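Bacterial transferase hexapeptide (Three repeats) family protein (Acinetobacter baumannii, PDB 4M9C) is a left-handed beta-helix acetyltransferase that probably acetylates an amino-sugar nucleotide during the biosynthesis of UDP-N,N'-diacetylbacillosamine. Local coordinates at residues I36-S41 / V50-D55; A65-I70 / L91-T96; C117-I122 / Y135-C140; D144-A149 / I158-H163; P180-K185 / T196-A201. All coordinates share one frame; numbering follows the deposited sequence.

Interaction 1: I36-S41 / V50-D55; sequences IDDGLS and VLSYLD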
# COMPACT_ATOMS: atom_id res chain seq x y z
N ILE A 36 -7.36 -9.80 26.65
CA ILE A 36 -7.84 -9.16 27.88
C ILE A 36 -9.06 -8.31 27.54
O ILE A 36 -8.96 -7.36 26.76
CB ILE A 36 -6.76 -8.24 28.48
CG1 ILE A 36 -5.53 -9.04 28.90
CG2 ILE A 36 -7.33 -7.45 29.66
CD1 ILE A 36 -4.43 -8.18 29.50
N ASP A 37 -10.20 -8.66 28.13
CA ASP A 37 -11.45 -7.93 27.87
C ASP A 37 -12.50 -8.22 28.95
O ASP A 37 -13.05 -9.32 29.01
CB ASP A 37 -12.00 -8.29 26.48
CG ASP A 37 -13.10 -7.35 26.02
OD1 ASP A 37 -12.82 -6.47 25.17
OD2 ASP A 37 -14.24 -7.49 26.52
N ASP A 38 -12.76 -7.24 29.80
CA ASP A 38 -13.69 -7.41 30.92
C ASP A 38 -15.06 -7.87 30.43
O ASP A 38 -15.62 -8.85 30.92
CB ASP A 38 -13.82 -6.12 31.73
CG ASP A 38 -12.61 -5.85 32.59
OD1 ASP A 38 -11.86 -6.82 32.87
OD2 ASP A 38 -12.40 -4.69 33.00
N GLY A 39 -15.58 -7.16 29.44
CA GLY A 39 -16.87 -7.48 28.84
C GLY A 39 -16.99 -8.93 28.40
O GLY A 39 -18.03 -9.56 28.63
N LEU A 40 -15.94 -9.46 27.78
CA LEU A 40 -15.99 -10.81 27.24
C LEU A 40 -15.28 -11.82 28.13
O LEU A 40 -15.04 -12.95 27.72
CB LEU A 40 -15.44 -10.86 25.81
CG LEU A 40 -16.33 -10.21 24.74
CD1 LEU A 40 -16.76 -8.81 25.13
CD2 LEU A 40 -15.63 -10.19 23.38
N SER A 41 -14.96 -11.40 29.35
CA SER A 41 -14.32 -12.29 30.32
C SER A 41 -14.99 -13.66 30.35
O SER A 41 -16.22 -13.76 30.33
CB SER A 41 -14.37 -11.65 31.71
OG SER A 41 -13.99 -12.58 32.72
N VAL A 50 -10.24 -15.47 26.79
CA VAL A 50 -10.47 -14.05 26.96
C VAL A 50 -10.62 -13.81 28.45
O VAL A 50 -11.55 -14.32 29.08
CB VAL A 50 -11.74 -13.59 26.23
CG1 VAL A 50 -11.88 -12.08 26.28
CG2 VAL A 50 -11.73 -14.10 24.79
N LEU A 51 -9.70 -13.04 29.02
CA LEU A 51 -9.65 -12.84 30.47
C LEU A 51 -10.05 -11.43 30.86
O LEU A 51 -9.85 -10.48 30.10
CB LEU A 51 -8.25 -13.11 31.00
CG LEU A 51 -7.61 -14.45 30.63
CD1 LEU A 51 -6.18 -14.50 31.14
CD2 LEU A 51 -8.43 -15.61 31.19
N SER A 52 -10.63 -11.29 32.05
CA SER A 52 -10.84 -9.98 32.62
C SER A 52 -9.46 -9.48 33.01
O SER A 52 -8.54 -10.28 33.17
CB SER A 52 -11.72 -10.05 33.87
OG SER A 52 -11.01 -10.64 34.96
N TYR A 53 -9.31 -8.18 33.18
CA TYR A 53 -8.02 -7.64 33.56
C TYR A 53 -7.56 -8.24 34.89
O TYR A 53 -6.41 -8.67 35.02
CB TYR A 53 -8.04 -6.11 33.62
CG TYR A 53 -6.72 -5.52 34.02
CD1 TYR A 53 -6.55 -4.93 35.27
CD2 TYR A 53 -5.64 -5.56 33.17
CE1 TYR A 53 -5.34 -4.39 35.64
CE2 TYR A 53 -4.42 -5.03 33.53
CZ TYR A 53 -4.27 -4.45 34.76
OH TYR A 53 -3.06 -3.91 35.12
N LEU A 54 -8.46 -8.28 35.87
CA LEU A 54 -8.12 -8.82 37.18
C LEU A 54 -7.61 -10.25 37.10
O LEU A 54 -6.63 -10.59 37.74
CB LEU A 54 -9.30 -8.73 38.15
CG LEU A 54 -9.48 -7.34 38.75
CD1 LEU A 54 -10.86 -7.16 39.40
CD2 LEU A 54 -8.35 -7.04 39.72
N ASP A 55 -8.29 -11.09 36.31
CA ASP A 55 -7.86 -12.48 36.17
C ASP A 55 -6.51 -12.58 35.47
O ASP A 55 -5.66 -13.38 35.86
CB ASP A 55 -8.92 -13.32 35.46
CG ASP A 55 -10.14 -13.58 36.34
OD1 ASP A 55 -9.96 -13.79 37.56
OD2 ASP A 55 -11.28 -13.54 35.82
O HOH W 1 -11.11 -6.84 35.55
O HOH W 2 -11.58 -13.91 33.12
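L51 O, at the end of strand 48-51, accepts a hydrogen bond from D37 N at 2.7 Å, the donor lying nearly along the C=O axis; this bond accompanies the parallel pairing of I36 with L51. Just past strand 33-36, D38 supplies the next acceptor. Its CG stands anti to the carbonyl carbon, and OD1 receives Y53 N at 2.9 Å (N-H...O 165°), met nearly along the C-O axis. The same OD1 accepts from water 1 at 2.8 Å, and this water in turn accepts from L54 N. Two amides of the first turn of helix 53-58 are thus served by one carboxylate, directly and through water, a placement that would favour the negative charge at the positive helix end. S52 is the N-cap of that helix: its OG accepts D55 N at 3.1 Å. Water 2 links three groups, accepting from S52 N at 3.0 Å, donating to D55 OD2 at 2.7 Å and bonding S41 OG. On the loop side, D37 forms an Asx motif, its OD2 accepting L40 N at 2.9 Å through the anti lone pair, while S41 N to D38 O closes a type I turn. Apolar contact is modest: V50 CG1 touches L40 CB at 3.8 Å, and I36 CG2 lies at the edge of the Y53 ring. Beyond the two segments, Y53 OH bonds D86 and its ring packs on helix 73-85, while strand 48-51 runs between strand 33-36 and the outermost strand 44-45 of the Rossmann-like sheet.

Interaction 2: A65-I70 / L91-T96; sequences AVTIAI and LAVQST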
# COMPACT_ATOMS: atom_id res chain seq x y z
N ALA A 65 3.31 -9.32 30.13
CA ALA A 65 3.50 -8.28 29.13
C ALA A 65 2.23 -8.13 28.29
O ALA A 65 1.50 -9.09 28.06
CB ALA A 65 4.70 -8.61 28.24
N VAL A 66 1.97 -6.91 27.82
CA VAL A 66 0.74 -6.65 27.10
C VAL A 66 0.98 -5.77 25.87
O VAL A 66 1.78 -4.84 25.91
CB VAL A 66 -0.30 -5.99 28.03
CG1 VAL A 66 -1.41 -5.30 27.22
CG2 VAL A 66 -0.87 -7.01 29.01
N THR A 67 0.28 -6.08 24.79
CA THR A 67 0.13 -5.14 23.69
C THR A 67 -1.33 -4.71 23.67
O THR A 67 -2.25 -5.53 23.73
CB THR A 67 0.55 -5.75 22.31
OG1 THR A 67 0.21 -4.83 21.26
CG2 THR A 67 -0.18 -7.06 22.06
N ILE A 68 -1.55 -3.40 23.62
CA ILE A 68 -2.90 -2.86 23.63
C ILE A 68 -3.36 -2.70 22.18
O ILE A 68 -2.86 -1.86 21.45
CB ILE A 68 -2.92 -1.49 24.33
CG1 ILE A 68 -2.49 -1.65 25.80
CG2 ILE A 68 -4.30 -0.82 24.19
CD1 ILE A 68 -2.10 -0.34 26.49
N ALA A 69 -4.32 -3.52 21.77
CA ALA A 69 -4.82 -3.50 20.40
C ALA A 69 -5.75 -2.31 20.15
O ALA A 69 -6.00 -1.93 19.00
CB ALA A 69 -5.56 -4.81 20.11
N ILE A 70 -6.27 -1.73 21.22
CA ILE A 70 -7.31 -0.70 21.13
C ILE A 70 -6.85 0.59 20.45
O ILE A 70 -5.89 1.23 20.89
CB ILE A 70 -7.89 -0.43 22.52
CG1 ILE A 70 -8.62 -1.69 23.00
CG2 ILE A 70 -8.82 0.81 22.50
CD1 ILE A 70 -8.90 -1.73 24.50
N LEU A 91 4.72 -4.23 25.30
CA LEU A 91 5.34 -4.85 24.14
C LEU A 91 5.32 -3.93 22.93
O LEU A 91 4.38 -3.15 22.73
CB LEU A 91 4.62 -6.14 23.79
CG LEU A 91 4.66 -7.21 24.87
CD1 LEU A 91 3.72 -8.34 24.51
CD2 LEU A 91 6.09 -7.72 25.00
N ALA A 92 6.36 -4.03 22.11
CA ALA A 92 6.35 -3.42 20.78
C ALA A 92 6.09 -4.53 19.77
O ALA A 92 6.68 -5.60 19.85
CB ALA A 92 7.69 -2.73 20.50
N VAL A 93 5.19 -4.27 18.83
CA VAL A 93 4.81 -5.28 17.86
C VAL A 93 4.93 -4.70 16.46
O VAL A 93 4.39 -3.63 16.20
CB VAL A 93 3.35 -5.72 18.12
CG1 VAL A 93 2.87 -6.69 17.06
CG2 VAL A 93 3.24 -6.35 19.49
N GLN A 94 5.67 -5.37 15.58
CA GLN A 94 5.73 -5.00 14.18
C GLN A 94 5.18 -6.15 13.36
O GLN A 94 4.83 -7.20 13.88
CB GLN A 94 7.17 -4.77 13.70
CG GLN A 94 7.98 -3.82 14.53
CD GLN A 94 8.67 -4.51 15.69
OE1 GLN A 94 8.63 -4.02 16.82
NE2 GLN A 94 9.31 -5.65 15.41
N SER A 95 5.14 -5.96 12.05
CA SER A 95 4.78 -7.03 11.15
C SER A 95 6.03 -7.42 10.41
O SER A 95 6.97 -6.63 10.30
CB SER A 95 3.72 -6.56 10.17
OG SER A 95 2.61 -6.06 10.89
N THR A 96 6.04 -8.65 9.90
CA THR A 96 7.19 -9.14 9.14
C THR A 96 7.56 -8.21 7.99
O THR A 96 8.73 -7.95 7.75
CB THR A 96 6.91 -10.54 8.58
OG1 THR A 96 6.62 -11.42 9.67
CG2 THR A 96 8.14 -11.09 7.82
O HOH W 3 2.11 -2.94 21.20
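A strand-helix-strand unit of the Rossmann-like N-terminal domain is closed here: strand 63-68 leads through helix 73-85 to the parallel edge strand 89-90, and L91 follows directly on that edge. L91 N donates to V66 O at 3.1 Å with an almost straight N-H...O angle of 168°, although the donor stands 40° out of the carbonyl plane and so meets neither lone pair squarely. The side chain of L91 carries most of the packing. Its CB lies 3.8 Å from V66 O. CG, anti to the carbonyl carbon (chi1 -62°), comes to 3.6 Å from A65 CB. Beyond it both methyls stay near A65 CB, CD2 at 3.6 Å and CD1 at 3.9 Å, CD1 also lying beside V66 C. The leucine tip thus packs on the methyl of A65, with I5 of strand 3-8 and F25 also touching it, all in a buried setting. Further along, T67 and V93 cross at about a right angle; V93 also packs on L20 of helix 14-24, beside the path by which 91-96 heads toward the beta-helix. T67 OG1 is anti to its own backbone N and has both a polar and an apolar neighbour: the hydroxyl donates to water 3 at 2.7 Å, this water donates to L91 O at 2.7 Å, and V93 CG2 rests 3.8 Å from the same OG1.

Interaction 3: C117-I122 / Y135-C140; sequences CLTSNI and YVAHDC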
# COMPACT_ATOMS: atom_id res chain seq x y z
N CYS A 117 5.24 1.53 6.89
CA CYS A 117 6.54 2.04 6.49
C CYS A 117 6.86 3.31 7.25
O CYS A 117 6.06 4.24 7.28
CB CYS A 117 6.54 2.33 4.99
SG CYS A 117 8.17 2.90 4.33
N LEU A 118 8.02 3.33 7.90
CA LEU A 118 8.56 4.53 8.52
C LEU A 118 9.88 4.82 7.80
O LEU A 118 10.74 3.94 7.72
CB LEU A 118 8.83 4.26 10.00
CG LEU A 118 7.77 4.48 11.10
CD1 LEU A 118 6.32 4.55 10.61
CD2 LEU A 118 7.94 3.44 12.19
N THR A 119 10.05 6.02 7.26
CA THR A 119 11.26 6.30 6.48
C THR A 119 12.45 6.73 7.36
O THR A 119 12.94 5.93 8.13
CB THR A 119 11.01 7.24 5.28
OG1 THR A 119 10.58 8.53 5.74
CG2 THR A 119 9.96 6.65 4.34
N SER A 120 12.90 7.98 7.25
CA SER A 120 14.12 8.40 7.96
C SER A 120 13.99 9.69 8.76
O SER A 120 13.30 10.62 8.35
CB SER A 120 15.28 8.55 6.96
OG SER A 120 15.50 7.34 6.27
N ASN A 121 14.71 9.75 9.88
CA ASN A 121 14.79 10.97 10.68
C ASN A 121 13.41 11.33 11.21
O ASN A 121 12.85 12.37 10.86
CB ASN A 121 15.37 12.12 9.85
CG ASN A 121 16.83 11.89 9.51
OD1 ASN A 121 17.72 12.27 10.26
ND2 ASN A 121 17.07 11.24 8.39
N ILE A 122 12.89 10.45 12.05
CA ILE A 122 11.52 10.52 12.52
C ILE A 122 11.55 10.31 14.02
O ILE A 122 12.31 9.49 14.52
CB ILE A 122 10.67 9.40 11.89
CG1 ILE A 122 10.37 9.74 10.43
CG2 ILE A 122 9.37 9.16 12.69
CD1 ILE A 122 10.02 8.54 9.59
N TYR A 135 1.83 5.03 6.71
CA TYR A 135 3.25 5.35 6.73
C TYR A 135 3.55 6.71 7.33
O TYR A 135 2.68 7.57 7.41
CB TYR A 135 3.85 5.26 5.32
CG TYR A 135 3.40 6.34 4.37
CD1 TYR A 135 3.87 7.65 4.50
CD2 TYR A 135 2.57 6.05 3.30
CE1 TYR A 135 3.48 8.65 3.60
CE2 TYR A 135 2.18 7.04 2.40
CZ TYR A 135 2.64 8.33 2.56
OH TYR A 135 2.25 9.31 1.67
N VAL A 136 4.79 6.89 7.76
CA VAL A 136 5.29 8.18 8.22
C VAL A 136 6.57 8.48 7.44
O VAL A 136 7.51 7.67 7.44
CB VAL A 136 5.64 8.13 9.72
CG1 VAL A 136 6.18 9.49 10.17
CG2 VAL A 136 4.42 7.69 10.55
N ALA A 137 6.62 9.62 6.77
CA ALA A 137 7.75 9.95 5.91
C ALA A 137 8.77 10.80 6.66
O ALA A 137 8.68 10.96 7.88
CB ALA A 137 7.29 10.63 4.66
N HIS A 138 9.73 11.38 5.93
CA HIS A 138 10.94 11.95 6.54
C HIS A 138 10.69 13.20 7.39
O HIS A 138 9.84 14.03 7.05
CB HIS A 138 11.98 12.28 5.46
CG HIS A 138 11.56 13.40 4.57
ND1 HIS A 138 11.82 14.73 4.86
CD2 HIS A 138 10.88 13.41 3.40
CE1 HIS A 138 11.32 15.50 3.91
NE2 HIS A 138 10.74 14.72 3.01
N ASP A 139 11.44 13.32 8.48
CA ASP A 139 11.45 14.53 9.29
C ASP A 139 10.13 14.82 9.99
O ASP A 139 9.78 15.98 10.21
CB ASP A 139 11.92 15.73 8.46
CG ASP A 139 13.35 15.55 7.94
OD1 ASP A 139 14.27 15.40 8.78
OD2 ASP A 139 13.55 15.51 6.71
N CYS A 140 9.39 13.78 10.34
CA CYS A 140 8.14 13.99 11.06
C CYS A 140 8.37 13.86 12.56
O CYS A 140 9.30 13.18 12.99
CB CYS A 140 7.09 12.99 10.62
SG CYS A 140 6.47 13.33 9.01
O HOH W 4 12.07 14.51 13.15
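H138 ND1 donates to D139 OD2 at 2.7 Å, the carboxylate oxygen using its anti lone pair and lying close to the imidazole plane, which fixes the rotation of the ring. The other carboxylate oxygen, D139 OD1, forms a salt bridge with K15 of the second subunit, so the aspartate joins the histidine to the subunit interface and would probably polarise it. Between the segments, V136 N reaches C117 O and T119 N reaches V136 O, each at 3.0 Å and nearly along the C=O axis. Past the strands, D139 N donates to S120 O at 3.3 Å, with a weak second bond to N121 O at 2.9 Å. N121 and D139 both have positive phi (63° and 65°), a left-handed backbone that turns both chains round the corner in the same way, and water 4 spans N121 O and C140 O beside them. T119 OG1 sits against the H138 amide without a bond. Residue-for-residue stacking at a spacing of eighteen, in parallel, is the rung geometry of a left-handed beta-helix: C117-I122 and Y135-C140 are equivalent parts of successive coils, each a short strand, the corner after it and the entry to the next face. Inside, L118 and V136 lie side by side, pointing the same way, with L118 CD1 3.7 Å from V136 CG2. I122, after the corner, crosses obliquely, its CD1 4.0 Å from V136 CG1 and 3.3 Å from A137 O. On the outer face, C117 CB meets Y135 CB; Y133 of the second subunit lies against Y135 there, and at the corner F13 of that subunit stands steeply to H138.

Interaction 4: D144-A149 / I158-H163; sequences DYVTFA and IHIEDH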
# COMPACT_ATOMS: atom_id res chain seq x y z
N ASP A 144 2.40 11.38 21.54
CA ASP A 144 1.97 10.18 22.26
C ASP A 144 0.51 9.87 21.96
O ASP A 144 -0.28 10.77 21.70
CB ASP A 144 2.12 10.37 23.77
CG ASP A 144 3.54 10.66 24.18
OD1 ASP A 144 4.47 10.22 23.46
OD2 ASP A 144 3.74 11.31 25.22
N TYR A 145 0.17 8.58 22.02
CA TYR A 145 -1.20 8.11 21.83
C TYR A 145 -1.81 8.56 20.52
O TYR A 145 -2.99 8.92 20.45
CB TYR A 145 -2.08 8.51 23.04
CG TYR A 145 -1.53 7.94 24.33
CD1 TYR A 145 -1.68 6.59 24.63
CD2 TYR A 145 -0.82 8.74 25.22
CE1 TYR A 145 -1.16 6.05 25.79
CE2 TYR A 145 -0.30 8.20 26.39
CZ TYR A 145 -0.47 6.86 26.66
OH TYR A 145 0.04 6.32 27.82
N VAL A 146 -0.99 8.54 19.47
CA VAL A 146 -1.44 8.87 18.13
C VAL A 146 -1.84 7.59 17.41
O VAL A 146 -1.20 6.53 17.56
CB VAL A 146 -0.33 9.61 17.35
CG1 VAL A 146 -0.70 9.75 15.88
CG2 VAL A 146 -0.08 10.98 17.99
N THR A 147 -2.90 7.69 16.62
CA THR A 147 -3.44 6.54 15.91
C THR A 147 -3.57 6.83 14.43
O THR A 147 -4.20 7.82 14.04
CB THR A 147 -4.84 6.17 16.46
OG1 THR A 147 -4.71 5.77 17.83
CG2 THR A 147 -5.44 5.03 15.67
N PHE A 148 -2.96 5.98 13.61
CA PHE A 148 -3.10 6.04 12.15
C PHE A 148 -4.00 4.89 11.76
O PHE A 148 -3.64 3.73 11.96
CB PHE A 148 -1.75 5.84 11.43
CG PHE A 148 -0.90 7.09 11.34
CD1 PHE A 148 0.09 7.19 10.37
CD2 PHE A 148 -1.07 8.15 12.22
CE1 PHE A 148 0.89 8.32 10.28
CE2 PHE A 148 -0.27 9.27 12.14
CZ PHE A 148 0.71 9.36 11.17
N ALA A 149 -5.16 5.21 11.21
CA ALA A 149 -6.05 4.19 10.68
C ALA A 149 -5.40 3.64 9.42
O ALA A 149 -4.41 4.20 8.95
CB ALA A 149 -7.42 4.80 10.36
N ILE A 158 5.93 16.85 8.94
CA ILE A 158 4.64 17.00 9.58
C ILE A 158 4.81 16.73 11.07
O ILE A 158 5.53 15.81 11.45
CB ILE A 158 3.61 16.04 8.96
CG1 ILE A 158 3.35 16.44 7.50
CG2 ILE A 158 2.31 16.00 9.78
CD1 ILE A 158 2.60 15.40 6.68
N HIS A 159 4.19 17.55 11.90
CA HIS A 159 4.19 17.32 13.34
C HIS A 159 2.76 16.98 13.76
O HIS A 159 1.85 17.79 13.61
CB HIS A 159 4.72 18.54 14.10
CG HIS A 159 6.14 18.90 13.76
ND1 HIS A 159 6.81 19.94 14.36
CD2 HIS A 159 7.01 18.35 12.88
CE1 HIS A 159 8.03 20.02 13.87
NE2 HIS A 159 8.18 19.07 12.97
N ILE A 160 2.58 15.76 14.24
CA ILE A 160 1.27 15.30 14.69
C ILE A 160 1.31 15.20 16.20
O ILE A 160 2.06 14.41 16.76
CB ILE A 160 0.92 13.93 14.07
CG1 ILE A 160 0.86 14.07 12.54
CG2 ILE A 160 -0.39 13.41 14.61
CD1 ILE A 160 0.58 12.78 11.81
N GLU A 161 0.54 16.04 16.88
CA GLU A 161 0.64 16.15 18.33
C GLU A 161 -0.19 15.09 19.05
O GLU A 161 -0.93 14.34 18.42
CB GLU A 161 0.26 17.58 18.77
CG GLU A 161 1.26 18.61 18.24
CD GLU A 161 0.80 20.04 18.45
OE1 GLU A 161 -0.34 20.24 18.91
OE2 GLU A 161 1.58 20.96 18.14
N ASP A 162 -0.05 15.01 20.38
CA ASP A 162 -0.70 13.98 21.19
C ASP A 162 -2.15 13.70 20.82
O ASP A 162 -2.92 14.61 20.52
CB ASP A 162 -0.65 14.35 22.67
CG ASP A 162 0.76 14.34 23.23
OD1 ASP A 162 0.90 14.58 24.45
OD2 ASP A 162 1.72 14.07 22.47
N HIS A 163 -2.52 12.42 20.85
CA HIS A 163 -3.92 12.01 20.76
C HIS A 163 -4.63 12.29 19.44
O HIS A 163 -5.83 12.10 19.34
CB HIS A 163 -4.73 12.58 21.95
CG HIS A 163 -4.48 11.85 23.23
ND1 HIS A 163 -5.04 10.62 23.51
CD2 HIS A 163 -3.69 12.15 24.29
CE1 HIS A 163 -4.63 10.21 24.69
NE2 HIS A 163 -3.82 11.12 25.19
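This is a corner contact between adjacent coils of the beta-helix, where the turn entering strand 147-148 meets the turn leaving strand 158-160, the touching parts running 102° apart. Two hydrogen bonds hold it. D144 N donates to D162 OD2 at 2.9 Å, approaching from above the carboxylate plane, and H163 N donates to D144 O at 2.9 Å, nearly along the C=O axis. D144 OD2 lies 4.4 Å from D162 OD2, a like-charged pair probably eased by the bonds each aspartate makes; D144 OD1 has its own partner in K126 N. Outside the corner, Y145 CB sits over one face of the H163 imidazole, 3.7 Å from the centroid, while the tyrosine ring itself is nearly parallel but slid away. H163 ND1 is hydrogen-bonded to S73 OG, at the start of helix 73-85, and Y145 packs on the same helix. Inward, V146 CG1 meets I160 CG2 at 3.9 Å, crossing at about a right angle. I160 and F148 come tip to tip, the CD1 methyl at the ring edge, 3.5 Å from CZ. Stacked corners of successive coils, with aliphatic side chains turned inward, are the architecture of the left-handed beta-helix of hexapeptide transferases.

Interaction 5: P180-K185 / T196-A201; sequences PLIIGK and TKSVPA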
# COMPACT_ATOMS: atom_id res chain seq x y z
N PRO A 180 6.67 23.34 9.35
CA PRO A 180 6.03 22.03 9.40
C PRO A 180 4.51 22.17 9.31
O PRO A 180 3.97 23.17 9.78
CB PRO A 180 6.42 21.50 10.77
CG PRO A 180 6.77 22.70 11.57
CD PRO A 180 7.41 23.63 10.59
N LEU A 181 3.85 21.20 8.71
CA LEU A 181 2.39 21.14 8.79
C LEU A 181 2.03 20.48 10.12
O LEU A 181 2.57 19.43 10.48
CB LEU A 181 1.81 20.37 7.60
CG LEU A 181 0.28 20.45 7.50
CD1 LEU A 181 -0.21 20.18 6.08
CD2 LEU A 181 -0.40 19.51 8.49
N ILE A 182 1.13 21.10 10.87
CA ILE A 182 0.80 20.62 12.20
C ILE A 182 -0.62 20.09 12.29
O ILE A 182 -1.57 20.74 11.84
CB ILE A 182 0.97 21.74 13.24
CG1 ILE A 182 2.42 22.26 13.24
CG2 ILE A 182 0.58 21.25 14.63
CD1 ILE A 182 2.60 23.51 14.06
N ILE A 183 -0.74 18.88 12.83
CA ILE A 183 -2.02 18.31 13.20
C ILE A 183 -2.14 18.48 14.71
O ILE A 183 -1.37 17.89 15.47
CB ILE A 183 -2.07 16.80 12.87
CG1 ILE A 183 -1.84 16.58 11.38
CG2 ILE A 183 -3.41 16.21 13.29
CD1 ILE A 183 -2.80 17.36 10.49
N GLY A 184 -3.08 19.30 15.15
CA GLY A 184 -3.16 19.67 16.56
C GLY A 184 -3.54 18.56 17.53
O GLY A 184 -4.14 17.55 17.16
N LYS A 185 -3.20 18.77 18.80
CA LYS A 185 -3.49 17.80 19.84
C LYS A 185 -4.97 17.38 19.81
O LYS A 185 -5.87 18.23 19.79
CB LYS A 185 -3.08 18.38 21.20
CG LYS A 185 -3.53 17.56 22.39
CD LYS A 185 -2.91 18.07 23.69
CE LYS A 185 -3.56 17.40 24.91
NZ LYS A 185 -3.58 15.91 24.78
N THR A 196 -4.51 19.85 3.47
CA THR A 196 -3.61 20.75 2.75
C THR A 196 -3.00 21.82 3.65
O THR A 196 -2.18 22.60 3.21
CB THR A 196 -4.34 21.43 1.58
OG1 THR A 196 -5.41 22.23 2.08
CG2 THR A 196 -4.91 20.38 0.64
N LYS A 197 -3.40 21.85 4.91
CA LYS A 197 -2.84 22.83 5.83
C LYS A 197 -3.01 22.36 7.26
O LYS A 197 -3.77 21.43 7.51
CB LYS A 197 -3.51 24.19 5.64
CG LYS A 197 -5.01 24.13 5.79
CD LYS A 197 -5.66 25.45 5.36
CE LYS A 197 -7.18 25.33 5.46
NZ LYS A 197 -7.88 26.64 5.31
N SER A 198 -2.30 23.01 8.18
CA SER A 198 -2.39 22.66 9.59
C SER A 198 -3.83 22.59 10.09
O SER A 198 -4.69 23.35 9.66
CB SER A 198 -1.57 23.64 10.43
OG SER A 198 -0.19 23.53 10.11
N VAL A 199 -4.08 21.65 10.99
CA VAL A 199 -5.38 21.45 11.60
C VAL A 199 -5.28 21.81 13.08
O VAL A 199 -4.40 21.31 13.77
CB VAL A 199 -5.80 19.97 11.49
CG1 VAL A 199 -7.11 19.72 12.24
CG2 VAL A 199 -5.92 19.56 10.03
N PRO A 200 -6.17 22.70 13.57
CA PRO A 200 -6.22 23.16 14.97
C PRO A 200 -6.45 22.02 15.96
O PRO A 200 -7.12 21.03 15.64
CB PRO A 200 -7.43 24.11 14.99
CG PRO A 200 -7.55 24.59 13.60
CD PRO A 200 -7.15 23.42 12.74
N ALA A 201 -5.90 22.16 17.16
CA ALA A 201 -6.11 21.17 18.19
C ALA A 201 -7.61 20.95 18.40
O ALA A 201 -8.39 21.89 18.31
CB ALA A 201 -5.43 21.61 19.49
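The flat groups in this contact are peptide planes. L181 lies over a face of the K197-S198 peptide, its CG 3.7 Å from S198 N and its CD1 3.7 Å from K197 C; CG anti to the backbone N (chi1 -171°) swings the branch there. I182 O receives V199 N at 2.8 Å, nearly along its C=O axis, and V199 O receives G184 N at 2.8 Å within the carbonyl plane. A third bond comes from a side chain. S198 OG, anti to its own carbonyl carbon, accepts I182 N at 2.9 Å with an almost straight angle of 171°, so a hydroxyl serves a strand amide here, beside two backbone bonds. The single bridge of I183 with V199 thus belongs to a short edge association: strand 181-183 is the last of one parallel sheet of the left-handed beta-helix, and 196-201 runs beside it as a loop between strands 194-195 and 204-206. On the buried side, I183 and V199 lie side by side, pointing the same way, CD1 of the isoleucine 3.8 Å from CG2 of the valine, with I160 of the preceding coil touching I183. Further along, the backbones draw close, G184 CA coming within 3.7 Å of A201 CA; at this glycine the P200-A201 backbone occupies the place where a side chain would start. A201 CB rests 3.4 Å from K185 O. Carried by backbone amides, carbonyls and one hydroxyl, with no charged pair across it, the association should depend little on ionisation.

In the fold
Interactions 1 and 2 belong to the Rossmann-like sheet: their centres are 18 Å apart, and they touch where I36 CD1 meets V66 CG2 at 3.8 Å. Interactions 3, 4 and 5 follow the beta-helix. Interaction 4 joins the other two, packing C140 CB against I158 O at 3.3 Å and probably bonding H159 N to L181 O at 2.9 Å, since strands 158-160 and 181-183 are sheet neighbours. Interaction 2, about 17 Å from interaction 4 between centres, lies where the chain passes from the Rossmann-like domain toward the beta-helix. Hexapeptide acyltransferases usually place their active sites between neighbouring subunits, so interaction 3, which faces the second subunit, may lie near such a site.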